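PDB 2ZQ5: sulfotransferase from Mycobacterium tuberculosis, which probably transfers a sulfuryl group from an activated donor such as PAPS to an acceptor. Local coordinates for residues A[77-82]-A[209-214]. Residues are numbered along the deposited sequence; the frame is centred on the assembly and turned at random.
Sequences SAWKQY and YCRHRR
Trp79, in the last turn of helix 55-81, and Arg214, on helix 206-219, bring the two backbones to their closest approach here, with Trp79 CA 8.4 Å from Arg214 CA, so the gap is bridged by side chains. Both residues set out toward the opposite helix, and the indole fills the gap. The Arg214 chain runs straight to CD and then bends at chi3 (57°), which folds its guanidinium back over one face of the indole. The two planes are only 26° apart. Arg214 CZ lies 3.9 Å from the centroid of the Trp79 six-membered ring, close to the ring normal, which meets the geometry of a stacked cation-pi pair. Arg214 NH2 makes the closest side-chain approach, 3.3 Å from Trp79 CD2, while Arg214 CB packs against Trp79 CZ2. At the pyrrole end, Trp79 NE1 donates a weak hydrogen bond to Arg214 O (3.2 Å), so one arginine engages the indole through both its backbone and its side chain. In the fold, the contact joins the C-terminal end of helix 55-81 to helix 206-219 in a sulfotransferase fold, whose parallel sheet has the 2-3-1-4-5 strand order of P-loop kinase-like folds. Arg211 meets the far rim of the same ring differently. Its chain runs extended from CG to NE, and Trp79 CH2 points at the guanidinium face, 3.5 Å from Arg211 CZ, with the planes 72° apart: an edge-to-face meeting. Arg211 NE is hydrogen-bonded to Gln180 OE1, while His85 meets the Trp79 ring and Leu218 packs against it.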
loop_
_atom_site.group_PDB
_atom_site.type_symbol
_atom_site.label_atom_id
_atom_site.label_comp_id
_atom_site.label_asym_id
_atom_site.label_seq_id
_atom_site.Cartn_x
_atom_site.Cartn_y
_atom_site.Cartn_z
ATOM N N SER A 77 6.354 -19.538 5.299
ATOM C CA SER A 77 7.499 -20.189 5.922
ATOM C C SER A 77 7.846 -19.524 7.250
ATOM O O SER A 77 8.176 -20.200 8.226
ATOM C CB SER A 77 8.709 -20.140 4.986
ATOM O OG SER A 77 9.817 -20.820 5.558
ATOM N N ALA A 78 7.771 -18.197 7.290
ATOM C CA ALA A 78 8.081 -17.465 8.510
ATOM C C ALA A 78 7.131 -17.848 9.643
ATOM O O ALA A 78 7.553 -17.975 10.794
ATOM C CB ALA A 78 8.015 -15.962 8.255
ATOM N N TRP A 79 5.852 -18.026 9.324
ATOM C CA TRP A 79 4.877 -18.399 10.342
ATOM C C TRP A 79 5.197 -19.766 10.938
ATOM O O TRP A 79 4.947 -20.006 12.120
ATOM C CB TRP A 79 3.452 -18.387 9.769
ATOM C CG TRP A 79 2.950 -17.003 9.447
ATOM C CD1 TRP A 79 3.149 -15.871 10.185
ATOM C CD2 TRP A 79 2.157 -16.615 8.319
ATOM N NE1 TRP A 79 2.531 -14.797 9.582
ATOM C CE2 TRP A 79 1.916 -15.226 8.436
ATOM C CE3 TRP A 79 1.628 -17.303 7.219
ATOM C CZ2 TRP A 79 1.168 -14.511 7.492
ATOM C CZ3 TRP A 79 0.884 -16.592 6.281
ATOM C CH2 TRP A 79 0.661 -15.209 6.427
ATOM N N LYS A 80 5.748 -20.658 10.120
ATOM C CA LYS A 80 6.119 -21.994 10.583
ATOM C C LYS A 80 7.348 -21.894 11.475
ATOM O O LYS A 80 7.484 -22.623 12.459
ATOM C CB LYS A 80 6.457 -22.898 9.405
ATOM C CG LYS A 80 5.296 -23.289 8.530
ATOM C CD LYS A 80 5.809 -24.181 7.417
ATOM C CE LYS A 80 4.713 -24.622 6.479
ATOM N NZ LYS A 80 5.298 -25.414 5.363
ATOM N N GLN A 81 8.249 -20.991 11.109
ATOM C CA GLN A 81 9.481 -20.780 11.859
ATOM C C GLN A 81 9.216 -20.108 13.198
ATOM O O GLN A 81 9.935 -20.341 14.171
ATOM C CB GLN A 81 10.439 -19.903 11.052
ATOM C CG GLN A 81 10.970 -20.537 9.782
ATOM C CD GLN A 81 11.730 -19.539 8.932
ATOM O OE1 GLN A 81 12.582 -18.807 9.429
ATOM N NE2 GLN A 81 11.426 -19.508 7.639
ATOM N N TYR A 82 8.186 -19.270 13.236
ATOM C CA TYR A 82 7.836 -18.530 14.443
ATOM C C TYR A 82 6.362 -18.672 14.786
ATOM O O TYR A 82 5.605 -17.706 14.709
ATOM C CB TYR A 82 8.175 -17.052 14.245
ATOM C CG TYR A 82 9.638 -16.813 13.963
ATOM C CD1 TYR A 82 10.562 -16.746 15.002
ATOM C CD2 TYR A 82 10.107 -16.699 12.654
ATOM C CE1 TYR A 82 11.917 -16.571 14.749
ATOM C CE2 TYR A 82 11.463 -16.525 12.389
ATOM C CZ TYR A 82 12.362 -16.463 13.442
ATOM O OH TYR A 82 13.703 -16.296 13.190
ATOM N N TYR A 209 -7.359 -8.879 5.045
ATOM C CA TYR A 209 -6.910 -8.120 6.206
ATOM C C TYR A 209 -6.513 -9.044 7.348
ATOM O O TYR A 209 -5.642 -8.711 8.148
ATOM C CB TYR A 209 -7.973 -7.109 6.644
ATOM C CG TYR A 209 -7.825 -5.790 5.917
ATOM C CD1 TYR A 209 -8.057 -5.697 4.544
ATOM C CD2 TYR A 209 -7.385 -4.651 6.590
ATOM C CE1 TYR A 209 -7.849 -4.506 3.855
ATOM C CE2 TYR A 209 -7.175 -3.446 5.910
ATOM C CZ TYR A 209 -7.407 -3.385 4.543
ATOM O OH TYR A 209 -7.192 -2.214 3.853
ATOM N N CYS A 210 -7.139 -10.212 7.423
ATOM C CA CYS A 210 -6.774 -11.170 8.451
ATOM C C CYS A 210 -5.333 -11.622 8.196
ATOM O O CYS A 210 -4.552 -11.810 9.135
ATOM C CB CYS A 210 -7.730 -12.358 8.416
ATOM S SG CYS A 210 -9.313 -12.020 9.220
ATOM N N ARG A 211 -4.973 -11.784 6.926
ATOM C CA ARG A 211 -3.612 -12.189 6.592
ATOM C C ARG A 211 -2.656 -11.031 6.907
ATOM O O ARG A 211 -1.539 -11.238 7.389
ATOM C CB ARG A 211 -3.514 -12.577 5.115
ATOM C CG ARG A 211 -2.188 -13.227 4.771
ATOM C CD ARG A 211 -1.994 -13.406 3.278
ATOM N NE ARG A 211 -0.678 -13.979 3.009
ATOM C CZ ARG A 211 -0.401 -15.278 3.069
ATOM N NH1 ARG A 211 -1.350 -16.154 3.372
ATOM N NH2 ARG A 211 0.841 -15.699 2.859
ATOM N N HIS A 212 -3.106 -9.812 6.629
ATOM C CA HIS A 212 -2.333 -8.605 6.903
ATOM C C HIS A 212 -1.966 -8.613 8.393
ATOM O O HIS A 212 -0.813 -8.389 8.764
ATOM C CB HIS A 212 -3.200 -7.391 6.523
ATOM C CG HIS A 212 -2.601 -6.055 6.846
ATOM N ND1 HIS A 212 -2.726 -5.464 8.086
ATOM C CD2 HIS A 212 -1.964 -5.152 6.062
ATOM C CE1 HIS A 212 -2.197 -4.254 8.049
ATOM N NE2 HIS A 212 -1.729 -4.040 6.831
ATOM N N ARG A 213 -2.947 -8.909 9.240
ATOM C CA ARG A 213 -2.726 -8.952 10.683
ATOM C C ARG A 213 -1.731 -10.043 11.086
ATOM O O ARG A 213 -0.879 -9.817 11.949
ATOM C CB ARG A 213 -4.059 -9.154 11.409
ATOM C CG ARG A 213 -3.930 -9.227 12.917
ATOM C CD ARG A 213 -5.289 -9.123 13.591
ATOM N NE ARG A 213 -5.191 -9.354 15.030
ATOM C CZ ARG A 213 -4.990 -10.550 15.574
ATOM N NH1 ARG A 213 -4.870 -11.620 14.799
ATOM N NH2 ARG A 213 -4.905 -10.679 16.893
ATOM N N ARG A 214 -1.836 -11.219 10.472
ATOM C CA ARG A 214 -0.907 -12.305 10.772
ATOM C C ARG A 214 0.511 -11.855 10.436
ATOM O O ARG A 214 1.465 -12.222 11.120
ATOM C CB ARG A 214 -1.253 -13.563 9.968
ATOM C CG ARG A 214 -2.546 -14.249 10.379
ATOM C CD ARG A 214 -2.656 -15.609 9.703
ATOM N NE ARG A 214 -1.505 -16.452 10.023
ATOM C CZ ARG A 214 -1.289 -17.658 9.508
ATOM N NH1 ARG A 214 -2.147 -18.179 8.641
ATOM N NH2 ARG A 214 -0.213 -18.347 9.862
#